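Local coordinates for ferric vibriobactin ABC transporter, periplasmic ferric vibriobactin-binding protein (Vibrio cholerae, PDB 3R5T) that binds the iron–siderophore complex ferric vibriobactin in the periplasm and probably delivers it to an ABC transporter for iron uptake, at residues Ala39-Pro43 and Thr134-Ala140; Trp123-Gln128 and Thr143-Glu148; Trp150-Val154 and Ser293-Pro297; Gly163-Ile167 and Val195-Glu199. Where two conformers were deposited one is given. Residues are numbered along the deposited sequence.

Contact 1 (Ala39-Pro43 and Thr134-Ala140); sequences AIDAP and TGLEEQA
A Schellman motif ends helix 31-39 here and packs against the start of helix 137-155, the long helix that links the two lobes in this family of siderophore-binding proteins. I40 is the first residue to leave helical angles (-97/13), and D41, at 58/36, is the C-prime residue. A42 (-74/149) and P43 then lead into strand 44-49. Opposite them, T134 ends the preceding helix, G135 turns the chain with a positive phi (72/28) that suits glycine, and L136 is the N-cap of the new helix, whose first turn is closed by A140 N to L136 O at 2.9 Å. In register, I40 faces A140 (CA-CA 5.3 Å) and A42 faces L136 (CA-CA 7.2 Å). I40 (p, t) lays CG2 3.9 Å from A140 CB and CD1 4.4 Å from L136 CB. L136 (m, t) sends CD1 to 3.6 Å from A42 CB and 4.0 Å from P43 CD. Small alanines let both branched side chains come close. Q139 CB lies 3.5 Å from I40 O. D41 turns its carboxylate to R66 in a salt bridge. With no hydrogen bond between the segments, their association rests on apolar fit.

Contact 2 (Trp123-Gln128 and Thr143-Glu148); sequences WQSLAQ and TIHNFE
Helices 123-134 and 137-155 form an antiparallel α-hairpin, in which the N-terminal half of the first helix packs against the middle of the second. Both segments are regular helix; their axes approach to 10.6 Å with N-to-C directions 163° apart, and the nearest CA pair is Q124 with I144, at 6.0 Å. Along the second helix, T143 comes first: its methyl CG2 meets the rim of the W123 indole, 4.0 Å from CH2, while its hydroxyl bonds to the backbone of Q139 one turn earlier. I144 (m, t) is a knob in a hole made by W123, Q124, A127 and Q128. Its CD1 lies 3.2 Å from Q128 CG, 3.4 Å from Q124 O and 4.3 Å from A127 CB, a branched aliphatic chain that fills the hole, with small A127 at one side. F147 (chi1 t) turns inward and offers its ring face to the edge of W123 (chi1 p), a T-shaped pair with planes at 80° and 5.1 Å between the centroids of the five-membered ring and the phenyl; W123 CZ2 is 3.6 Å from F147 CG. Both aromatics also pack on L272 and A275 of helix 272-286, consistent with their burial. At the more open flank E148 folds back toward Q124, where a polar pair is at home: Q124 NE2 donates to E148 OE1 at 2.9 Å, with a nearly straight N-H···O angle of 172°.

Contact 3 (Trp150-Val154 and Ser293-Pro297); sequences WTKQV and SLVMP
W150 opens this part of helix 137-155 and makes the one hydrogen bond and the aromatic contacts between the segments. With chi1 t and chi2 51°, its indole extends from the helix so that NE1 donates to L294 O, 2.8 Å away, at an N-H···O angle of 146°. Tryptophan suits the place because its one polar atom finds a backbone carbonyl while its broad face receives M296. M296 (m, m, p) places CG 3.6 Å from the centroid of the six-membered ring of W150, 21° off the normal, a CH-pi contact; its SD is 4.6 Å from the centroid of the five-membered ring, a Met-aromatic contact. One turn on, Q153 lies along the solvent side, with NE2 3.9 Å from L294 CD2. V154, bonded through N to W150 O at 2.9 Å, brings CG2 to 4.4 Å from L294 CD1; its CA is 7.0 Å from that of L294. Residues 293-297 have no regular structure: L294 (-120/-13) turns its m, t side chain to the helix, whereas V295 (-59/130) and M296 (-87/135) are extended. N280 of helix 272-286 holds M296 N. The whole is a C-terminal tail laid against the long lobe-linking helix characteristic of this binding-protein family.

Contact 4 (Gly163-Ile167 and Val195-Glu199); sequences GRANI and VVLEE
Two backbone hydrogen bonds set the register: A165 N to V196 O (2.8 Å) and E198 N to A165 O (2.9 Å), the parallel pattern of a single bridge pairing A165 with L197 (CA-CA 5.1 Å). The touching parts run 75° apart, so the pairing does not extend. L197 CA adds a CA-H···O contact to A165 O at 3.4 Å. G163, at 93/-139, has angles that call for glycine. Among side chains, N166 (chi1 p) donates from ND2 to E198 OE1 at 2.9 Å, while its OD1 hydrogen-bonds T230 OG1, so both ends of the amide are used. The extended E198 (t, t) also accepts from the backbone of Q226 and A227. R164 spreads its guanidinium over E198 CB, and its charge stays beyond salt-bridge range, with NH1 4.4 Å from E198 OE2; one water joins these two atoms, 2.8 Å from NH1 and 2.9 Å from OE2. Further waters link G163 O with V196 N and I167 N with E198 O. Apolar contacts join buried A165 CB to V195 CG1 at 3.7 Å and I167 CD1 to L197 CD1 at 3.8 Å. Strand 165-169 lies between strands 177-180 and 229-233 in the mixed sheet, while I167, V195 and L197 pack on helix 185-192.

Helix 137-155 carries one segment of each of contacts 1, 2 and 3, which follow one another along it from the N-terminal lobe toward the C-terminal lobe. Contacts 1 and 2 touch, with centres 10 Å apart: I40 CG2 lies 3.8 Å from A127 CB, so the Schellman turn and the α-hairpin share one apolar cluster. Contact 3 is centred 15 Å from contact 2 and adjoins it only in sequence. Contact 4, nested in the loop closed by contact 3, belongs to the other lobe, its centre 32 Å from that of contact 1. It does not touch the ligand: the I167 side chain stays about 9 Å from vibriobactin and about 14 Å from the iron.

Contact 1 (Ala39-Pro43 and Thr134-Ala140)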
loop_
_atom_site.group_PDB
_atom_site.type_symbol
_atom_site.label_atom_id
_atom_site.label_comp_id
_atom_site.label_asym_id
_atom_site.label_seq_id
_atom_site.Cartn_x
_atom_site.Cartn_y
_atom_site.Cartn_z
ATOM N N ALA A 39 -5.627 -10.440 2.188
ATOM C CA ALA A 39 -4.485 -11.174 1.660
ATOM C C ALA A 39 -4.169 -12.414 2.494
ATOM O O ALA A 39 -3.821 -13.454 1.946
ATOM C CB ALA A 39 -3.261 -10.249 1.602
ATOM N N ILE A 40 -4.294 -12.298 3.813
ATOM C CA ILE A 40 -4.001 -13.417 4.711
ATOM C C ILE A 40 -5.239 -14.192 5.131
ATOM O O ILE A 40 -5.177 -15.011 6.055
ATOM C CB ILE A 40 -3.201 -12.980 5.956
ATOM C CG1 ILE A 40 -4.030 -12.042 6.844
ATOM C CG2 ILE A 40 -1.892 -12.294 5.526
ATOM C CD1 ILE A 40 -3.368 -11.755 8.213
ATOM N N ASP A 41 -6.349 -13.945 4.437
ATOM C CA ASP A 41 -7.620 -14.611 4.726
ATOM C C ASP A 41 -8.095 -14.403 6.157
ATOM O O ASP A 41 -8.681 -15.299 6.761
ATOM C CB ASP A 41 -7.527 -16.109 4.431
ATOM C CG ASP A 41 -7.335 -16.402 2.967
ATOM O OD1 ASP A 41 -7.858 -15.639 2.129
ATOM O OD2 ASP A 41 -6.647 -17.394 2.651
ATOM N N ALA A 42 -7.850 -13.220 6.708
ATOM C CA ALA A 42 -8.355 -12.924 8.043
ATOM C C ALA A 42 -9.862 -12.673 7.958
ATOM O O ALA A 42 -10.366 -12.195 6.941
ATOM C CB ALA A 42 -7.654 -11.711 8.631
ATOM N N PRO A 43 -10.579 -13.013 9.026
ATOM C CA PRO A 43 -12.041 -12.877 9.029
ATOM C C PRO A 43 -12.471 -11.438 9.249
ATOM O O PRO A 43 -13.070 -11.082 10.272
ATOM C CB PRO A 43 -12.467 -13.767 10.193
ATOM C CG PRO A 43 -11.259 -13.798 11.106
ATOM C CD PRO A 43 -10.075 -13.731 10.213
ATOM N N THR A 134 -3.928 -11.865 14.895
ATOM C CA THR A 134 -5.125 -12.644 14.572
ATOM C C THR A 134 -4.922 -14.155 14.704
ATOM O O THR A 134 -5.859 -14.935 14.480
ATOM C CB THR A 134 -5.590 -12.350 13.143
ATOM O OG1 THR A 134 -4.514 -12.618 12.232
ATOM C CG2 THR A 134 -5.981 -10.887 13.001
ATOM N N GLY A 135 -3.706 -14.576 15.046
ATOM C CA GLY A 135 -3.391 -15.989 15.142
ATOM C C GLY A 135 -3.326 -16.636 13.777
ATOM O O GLY A 135 -3.566 -17.839 13.639
ATOM N N LEU A 136 -2.981 -15.841 12.769
ATOM C CA LEU A 136 -2.952 -16.336 11.402
ATOM C C LEU A 136 -1.518 -16.360 10.874
ATOM O O LEU A 136 -1.261 -16.127 9.691
ATOM C CB LEU A 136 -3.880 -15.516 10.503
ATOM C CG LEU A 136 -5.361 -15.600 10.900
ATOM C CD1 LEU A 136 -6.230 -14.657 10.053
ATOM C CD2 LEU A 136 -5.850 -17.035 10.775
ATOM N N GLU A 137 -0.583 -16.663 11.763
ATOM C CA GLU A 137 0.836 -16.723 11.390
ATOM C C GLU A 137 1.103 -17.739 10.275
ATOM O O GLU A 137 1.913 -17.485 9.376
ATOM C CB GLU A 137 1.709 -17.008 12.621
ATOM C CG GLU A 137 1.546 -15.961 13.726
ATOM C CD GLU A 137 0.506 -16.339 14.791
ATOM O OE1 GLU A 137 -0.389 -17.167 14.513
ATOM O OE2 GLU A 137 0.593 -15.787 15.909
ATOM N N GLU A 138 0.411 -18.876 10.318
ATOM C CA GLU A 138 0.591 -19.902 9.287
ATOM C C GLU A 138 0.211 -19.333 7.935
ATOM O O GLU A 138 0.956 -19.466 6.957
ATOM C CB GLU A 138 -0.286 -21.126 9.552
ATOM C CG GLU A 138 0.144 -22.010 10.696
ATOM C CD GLU A 138 -0.447 -23.409 10.587
ATOM O OE1 GLU A 138 -0.667 -23.870 9.447
ATOM O OE2 GLU A 138 -0.672 -24.058 11.632
ATOM N N GLN A 139 -0.972 -18.731 7.880
ATOM C CA GLN A 139 -1.475 -18.158 6.643
ATOM C C GLN A 139 -0.582 -17.055 6.141
ATOM O O GLN A 139 -0.290 -16.985 4.948
ATOM C CB GLN A 139 -2.885 -17.583 6.852
ATOM C CG GLN A 139 -3.980 -18.630 6.938
ATOM C CD GLN A 139 -3.952 -19.433 8.229
ATOM O OE1 GLN A 139 -4.436 -20.572 8.275
ATOM N NE2 GLN A 139 -3.384 -18.856 9.280
ATOM N N ALA A 140 -0.188 -16.153 7.024
ATOM C CA ALA A 140 0.625 -15.020 6.609
ATOM C C ALA A 140 1.970 -15.512 6.096
ATOM O O ALA A 140 2.431 -15.104 5.027
ATOM C CB ALA A 140 0.831 -14.065 7.767
#

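Contact 2 (Trp123-Gln128 and Thr143-Glu148)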
loop_
_atom_site.group_PDB
_atom_site.type_symbol
_atom_site.label_atom_id
_atom_site.label_comp_id
_atom_site.label_asym_id
_atom_site.label_seq_id
_atom_site.Cartn_x
_atom_site.Cartn_y
_atom_site.Cartn_z
ATOM N N TRP A 123 4.076 -4.595 2.410
ATOM C CA TRP A 123 2.821 -5.274 2.702
ATOM C C TRP A 123 3.091 -6.570 3.491
ATOM O O TRP A 123 2.296 -6.944 4.352
ATOM C CB TRP A 123 1.953 -5.509 1.447
ATOM C CG TRP A 123 2.403 -6.606 0.534
ATOM C CD1 TRP A 123 3.086 -6.471 -0.651
ATOM C CD2 TRP A 123 2.168 -8.000 0.702
ATOM N NE1 TRP A 123 3.288 -7.702 -1.221
ATOM C CE2 TRP A 123 2.747 -8.662 -0.405
ATOM C CE3 TRP A 123 1.545 -8.769 1.701
ATOM C CZ2 TRP A 123 2.694 -10.052 -0.552
ATOM C CZ3 TRP A 123 1.504 -10.145 1.556
ATOM C CH2 TRP A 123 2.081 -10.776 0.445
ATOM N N GLN A 124 4.204 -7.241 3.204
ATOM C CA GLN A 124 4.534 -8.466 3.906
ATOM C C GLN A 124 4.718 -8.226 5.394
ATOM O O GLN A 124 4.236 -9.026 6.216
ATOM C CB GLN A 124 5.798 -9.086 3.318
ATOM C CG GLN A 124 5.628 -9.605 1.888
ATOM C CD GLN A 124 6.086 -8.624 0.823
ATOM O OE1 GLN A 124 5.862 -7.401 0.903
ATOM N NE2 GLN A 124 6.716 -9.167 -0.204
ATOM N N SER A 125 5.418 -7.160 5.752
ATOM C CA SER A 125 5.647 -6.834 7.155
ATOM C C SER A 125 4.325 -6.520 7.856
ATOM O O SER A 125 4.086 -6.928 8.997
ATOM C CB SER A 125 6.617 -5.660 7.262
ATOM O OG SER A 125 6.833 -5.287 8.610
ATOM N N LEU A 126 3.456 -5.787 7.171
ATOM C CA LEU A 126 2.146 -5.501 7.723
ATOM C C LEU A 126 1.358 -6.811 7.875
ATOM O O LEU A 126 0.698 -7.023 8.885
ATOM C CB LEU A 126 1.418 -4.534 6.806
ATOM C CG LEU A 126 0.013 -4.130 7.255
ATOM C CD1 LEU A 126 0.083 -3.330 8.548
ATOM C CD2 LEU A 126 -0.724 -3.337 6.162
ATOM N N ALA A 127 1.427 -7.685 6.874
ATOM C CA ALA A 127 0.740 -8.984 6.977
ATOM C C ALA A 127 1.231 -9.791 8.183
ATOM O O ALA A 127 0.453 -10.431 8.888
ATOM C CB ALA A 127 0.916 -9.779 5.706
ATOM N N GLN A 128 2.546 -9.806 8.393
ATOM C CA GLN A 128 3.115 -10.498 9.543
ATOM C C GLN A 128 2.607 -9.909 10.856
ATOM O O GLN A 128 2.257 -10.640 11.790
ATOM C CB GLN A 128 4.638 -10.447 9.483
ATOM C CG GLN A 128 5.218 -11.203 8.320
ATOM C CD GLN A 128 6.720 -11.301 8.403
ATOM O OE1 GLN A 128 7.438 -10.702 7.600
ATOM N NE2 GLN A 128 7.209 -12.043 9.395
ATOM N N THR A 143 1.572 -17.169 2.669
ATOM C CA THR A 143 1.289 -16.143 1.657
ATOM C C THR A 143 2.538 -15.347 1.269
ATOM O O THR A 143 2.824 -15.131 0.080
ATOM C CB THR A 143 0.188 -15.198 2.155
ATOM O OG1 THR A 143 -1.004 -15.951 2.402
ATOM C CG2 THR A 143 -0.117 -14.109 1.116
ATOM N N ILE A 144 3.280 -14.909 2.278
ATOM C CA ILE A 144 4.505 -14.151 2.067
ATOM C C ILE A 144 5.554 -14.997 1.353
ATOM O O ILE A 144 6.182 -14.552 0.390
ATOM C CB ILE A 144 5.055 -13.626 3.416
ATOM C CG1 ILE A 144 4.091 -12.578 3.985
ATOM C CG2 ILE A 144 6.460 -13.053 3.270
ATOM C CD1 ILE A 144 4.341 -12.334 5.444
ATOM N N HIS A 145 5.727 -16.233 1.808
ATOM C CA HIS A 145 6.719 -17.092 1.204
ATOM C C HIS A 145 6.413 -17.368 -0.273
ATOM O O HIS A 145 7.316 -17.352 -1.130
ATOM C CB HIS A 145 6.814 -18.405 1.977
ATOM C CG HIS A 145 7.573 -19.460 1.249
ATOM N ND1 HIS A 145 8.951 -19.508 1.250
ATOM C CD2 HIS A 145 7.157 -20.470 0.451
ATOM C CE1 HIS A 145 9.350 -20.528 0.510
ATOM N NE2 HIS A 145 8.281 -21.128 0.016
ATOM N N ASN A 146 5.140 -17.617 -0.584
ATOM C CA ASN A 146 4.781 -17.897 -1.971
ATOM C C ASN A 146 5.039 -16.686 -2.859
ATOM O O ASN A 146 5.485 -16.828 -4.002
ATOM C CB ASN A 146 3.314 -18.305 -2.093
ATOM C CG ASN A 146 3.035 -19.685 -1.537
ATOM O OD1 ASN A 146 3.940 -20.490 -1.340
ATOM N ND2 ASN A 146 1.761 -19.960 -1.286
ATOM N N PHE A 147 4.750 -15.495 -2.340
ATOM C CA PHE A 147 4.915 -14.286 -3.125
ATOM C C PHE A 147 6.388 -14.043 -3.385
ATOM O O PHE A 147 6.780 -13.636 -4.482
ATOM C CB PHE A 147 4.302 -13.098 -2.391
ATOM C CG PHE A 147 4.301 -11.832 -3.197
ATOM C CD1 PHE A 147 3.303 -11.585 -4.127
ATOM C CD2 PHE A 147 5.301 -10.888 -3.019
ATOM C CE1 PHE A 147 3.318 -10.411 -4.873
ATOM C CE2 PHE A 147 5.312 -9.719 -3.753
ATOM C CZ PHE A 147 4.325 -9.487 -4.672
ATOM N N GLU A 148 7.213 -14.331 -2.383
ATOM C CA GLU A 148 8.647 -14.115 -2.513
ATOM C C GLU A 148 9.286 -15.118 -3.478
ATOM O O GLU A 148 10.221 -14.776 -4.200
ATOM C CB GLU A 148 9.323 -14.093 -1.136
ATOM C CG GLU A 148 9.671 -12.665 -0.670
ATOM C CD GLU A 148 8.616 -11.957 0.201
ATOM O OE1 GLU A 148 7.386 -11.943 -0.118
ATOM O OE2 GLU A 148 9.049 -11.349 1.212
#

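Contact 3 (Trp150-Val154 and Ser293-Pro297)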
loop_
_atom_site.group_PDB
_atom_site.type_symbol
_atom_site.label_atom_id
_atom_site.label_comp_id
_atom_site.label_asym_id
_atom_site.label_seq_id
_atom_site.Cartn_x
_atom_site.Cartn_y
_atom_site.Cartn_z
ATOM N N TRP A 150 7.775 -16.169 -6.069
ATOM C CA TRP A 150 7.394 -15.602 -7.351
ATOM C C TRP A 150 8.269 -14.417 -7.738
ATOM O O TRP A 150 8.720 -14.334 -8.881
ATOM C CB TRP A 150 5.930 -15.170 -7.297
ATOM C CG TRP A 150 5.386 -14.662 -8.606
ATOM C CD1 TRP A 150 5.460 -15.270 -9.823
ATOM C CD2 TRP A 150 4.648 -13.452 -8.804
ATOM N NE1 TRP A 150 4.832 -14.494 -10.780
ATOM C CE2 TRP A 150 4.323 -13.377 -10.174
ATOM C CE3 TRP A 150 4.235 -12.427 -7.955
ATOM C CZ2 TRP A 150 3.597 -12.310 -10.715
ATOM C CZ3 TRP A 150 3.520 -11.357 -8.494
ATOM C CH2 TRP A 150 3.214 -11.315 -9.862
ATOM N N THR A 151 8.523 -13.507 -6.803
ATOM C CA THR A 151 9.314 -12.326 -7.145
ATOM C C THR A 151 10.733 -12.705 -7.512
ATOM O O THR A 151 11.353 -12.044 -8.337
ATOM C CB THR A 151 9.294 -11.218 -6.060
ATOM O OG1 THR A 151 9.742 -11.736 -4.805
ATOM C CG2 THR A 151 7.893 -10.638 -5.908
ATOM N N LYS A 152 11.230 -13.779 -6.905
ATOM C CA LYS A 152 12.528 -14.344 -7.263
ATOM C C LYS A 152 12.539 -14.735 -8.730
ATOM O O LYS A 152 13.450 -14.374 -9.478
ATOM C CB LYS A 152 12.797 -15.577 -6.406
ATOM C CG LYS A 152 13.340 -15.277 -5.034
ATOM C CD LYS A 152 14.793 -15.714 -4.934
ATOM C CE LYS A 152 15.342 -15.438 -3.550
ATOM N NZ LYS A 152 15.335 -13.988 -3.238
ATOM N N GLN A 153 11.516 -15.475 -9.141
ATOM C CA GLN A 153 11.418 -15.922 -10.524
ATOM C C GLN A 153 11.324 -14.730 -11.467
ATOM O O GLN A 153 11.970 -14.685 -12.517
ATOM C CB GLN A 153 10.187 -16.797 -10.718
ATOM C CG GLN A 153 10.260 -18.188 -10.124
ATOM C CD GLN A 153 8.960 -18.930 -10.347
ATOM O OE1 GLN A 153 8.928 -19.942 -11.049
ATOM N NE2 GLN A 153 7.870 -18.402 -9.793
ATOM N N VAL A 154 10.493 -13.764 -11.099
ATOM C CA VAL A 154 10.301 -12.600 -11.932
ATOM C C VAL A 154 11.589 -11.793 -12.042
ATOM O O VAL A 154 11.978 -11.357 -13.129
ATOM C CB VAL A 154 9.179 -11.707 -11.362
ATOM C CG1 VAL A 154 9.139 -10.384 -12.098
ATOM C CG2 VAL A 154 7.824 -12.431 -11.413
ATOM N N SER A 293 4.575 -17.058 -18.867
ATOM C CA SER A 293 4.775 -18.204 -17.992
ATOM C C SER A 293 4.731 -17.781 -16.526
ATOM O O SER A 293 4.603 -18.618 -15.633
ATOM C CB SER A 293 6.098 -18.906 -18.302
ATOM O OG SER A 293 6.024 -19.622 -19.525
ATOM N N LEU A 294 4.827 -16.481 -16.277
ATOM C CA LEU A 294 4.906 -16.001 -14.902
ATOM C C LEU A 294 3.784 -15.048 -14.461
ATOM O O LEU A 294 3.642 -14.779 -13.274
ATOM C CB LEU A 294 6.274 -15.366 -14.640
ATOM C CG LEU A 294 7.470 -16.321 -14.608
ATOM C CD1 LEU A 294 8.739 -15.518 -14.445
ATOM C CD2 LEU A 294 7.320 -17.326 -13.477
ATOM N N VAL A 295 2.989 -14.527 -15.392
ATOM C CA VAL A 295 1.883 -13.654 -15.003
ATOM C C VAL A 295 0.924 -14.389 -14.062
ATOM O O VAL A 295 0.510 -15.516 -14.340
ATOM C CB VAL A 295 1.124 -13.104 -16.228
ATOM C CG1 VAL A 295 -0.179 -12.440 -15.802
ATOM C CG2 VAL A 295 1.990 -12.120 -16.976
ATOM N N MET A 296 0.592 -13.760 -12.939
ATOM C CA MET A 296 -0.290 -14.379 -11.955
ATOM C C MET A 296 -1.758 -14.100 -12.264
ATOM O O MET A 296 -2.128 -12.969 -12.578
ATOM C CB MET A 296 0.038 -13.891 -10.541
ATOM C CG MET A 296 1.203 -14.602 -9.861
ATOM S SD MET A 296 0.792 -16.229 -9.189
ATOM C CE MET A 296 1.160 -17.274 -10.595
ATOM N N PRO A 297 -2.599 -15.141 -12.182
ATOM C CA PRO A 297 -4.044 -14.930 -12.307
ATOM C C PRO A 297 -4.525 -14.030 -11.176
ATOM O O PRO A 297 -4.088 -14.190 -10.032
ATOM C CB PRO A 297 -4.620 -16.341 -12.149
ATOM C CG PRO A 297 -3.486 -17.262 -12.484
ATOM C CD PRO A 297 -2.259 -16.561 -11.998
#

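Contact 4 (Gly163-Ile167 and Val195-Glu199)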
loop_
_atom_site.group_PDB
_atom_site.type_symbol
_atom_site.label_atom_id
_atom_site.label_comp_id
_atom_site.label_asym_id
_atom_site.label_seq_id
_atom_site.Cartn_x
_atom_site.Cartn_y
_atom_site.Cartn_z
ATOM N N GLY A 163 20.322 1.619 -14.936
ATOM C CA GLY A 163 20.309 2.699 -13.965
ATOM C C GLY A 163 19.264 2.523 -12.881
ATOM O O GLY A 163 19.062 1.420 -12.383
ATOM N N ARG A 164 18.598 3.619 -12.524
ATOM C CA ARG A 164 17.683 3.627 -11.394
ATOM C C ARG A 164 16.308 4.128 -11.800
ATOM O O ARG A 164 16.124 4.628 -12.910
ATOM C CB ARG A 164 18.219 4.532 -10.287
ATOM C CG ARG A 164 19.669 4.227 -9.908
ATOM C CD ARG A 164 20.089 5.061 -8.710
ATOM N NE ARG A 164 20.184 6.480 -9.033
ATOM C CZ ARG A 164 20.114 7.445 -8.121
ATOM N NH1 ARG A 164 20.202 8.714 -8.485
ATOM N NH2 ARG A 164 19.954 7.133 -6.841
ATOM N N ALA A 165 15.359 3.970 -10.889
ATOM C CA ALA A 165 14.001 4.463 -11.108
ATOM C C ALA A 165 13.509 5.233 -9.904
ATOM O O ALA A 165 13.869 4.929 -8.772
ATOM C CB ALA A 165 13.054 3.303 -11.398
ATOM N N ASN A 166 12.653 6.226 -10.149
ATOM C CA ASN A 166 11.897 6.836 -9.060
ATOM C C ASN A 166 10.415 6.484 -9.179
ATOM O O ASN A 166 9.970 5.994 -10.211
ATOM C CB ASN A 166 12.091 8.364 -8.993
ATOM C CG ASN A 166 11.958 9.029 -10.329
ATOM O OD1 ASN A 166 10.983 8.815 -11.053
ATOM N ND2 ASN A 166 12.950 9.860 -10.677
ATOM N N ILE A 167 9.679 6.697 -8.100
ATOM C CA ILE A 167 8.250 6.441 -8.067
ATOM C C ILE A 167 7.572 7.716 -7.627
ATOM O O ILE A 167 7.858 8.250 -6.551
ATOM C CB ILE A 167 7.896 5.307 -7.079
ATOM C CG1 ILE A 167 8.657 4.032 -7.454
ATOM C CG2 ILE A 167 6.387 5.064 -7.075
ATOM C CD1 ILE A 167 8.568 2.939 -6.378
ATOM N N VAL A 195 14.700 -3.572 -9.240
ATOM C CA VAL A 195 14.778 -2.146 -9.514
ATOM C C VAL A 195 15.656 -1.470 -8.472
ATOM O O VAL A 195 15.587 -1.802 -7.294
ATOM C CB VAL A 195 13.372 -1.481 -9.474
ATOM C CG1 VAL A 195 13.492 0.004 -9.775
ATOM C CG2 VAL A 195 12.450 -2.166 -10.475
ATOM N N VAL A 196 16.478 -0.526 -8.918
ATOM C CA VAL A 196 17.295 0.272 -8.013
ATOM C C VAL A 196 16.620 1.633 -7.881
ATOM O O VAL A 196 16.413 2.337 -8.885
ATOM C CB VAL A 196 18.731 0.422 -8.536
ATOM C CG1 VAL A 196 19.534 1.281 -7.587
ATOM C CG2 VAL A 196 19.385 -0.960 -8.739
ATOM N N LEU A 197 16.305 2.007 -6.649
ATOM C CA LEU A 197 15.449 3.171 -6.388
ATOM C C LEU A 197 16.214 4.448 -6.082
ATOM O O LEU A 197 17.186 4.430 -5.324
ATOM C CB LEU A 197 14.482 2.882 -5.233
ATOM C CG LEU A 197 13.229 2.060 -5.557
ATOM C CD1 LEU A 197 12.381 2.768 -6.604
ATOM C CD2 LEU A 197 13.611 0.664 -6.024
ATOM N N GLU A 198 15.771 5.555 -6.679
ATOM C CA GLU A 198 16.255 6.878 -6.296
ATOM C C GLU A 198 15.451 7.354 -5.084
ATOM O O GLU A 198 14.217 7.220 -5.044
ATOM C CB GLU A 198 16.114 7.874 -7.445
ATOM C CG GLU A 198 16.313 9.336 -7.026
ATOM C CD GLU A 198 16.142 10.304 -8.193
ATOM O OE1 GLU A 198 15.472 9.936 -9.171
ATOM O OE2 GLU A 198 16.707 11.410 -8.143
ATOM N N GLU A 199 16.151 7.902 -4.100
ATOM C CA GLU A 199 15.511 8.487 -2.925
ATOM C C GLU A 199 15.416 9.997 -3.115
ATOM O O GLU A 199 16.377 10.634 -3.536
ATOM C CB GLU A 199 16.311 8.171 -1.653
ATOM C CG GLU A 199 15.791 8.812 -0.351
ATOM C CD GLU A 199 14.690 7.995 0.341
ATOM O OE1 GLU A 199 14.318 8.326 1.483
ATOM O OE2 GLU A 199 14.194 7.026 -0.249
HETATM O O HOH W 1 16.760 -0.039 -11.808
HETATM O O HOH W 2 18.894 8.236 -4.291
HETATM O O HOH W 3 19.429 11.113 -7.237
HETATM O O HOH W 4 11.381 7.167 -5.602
#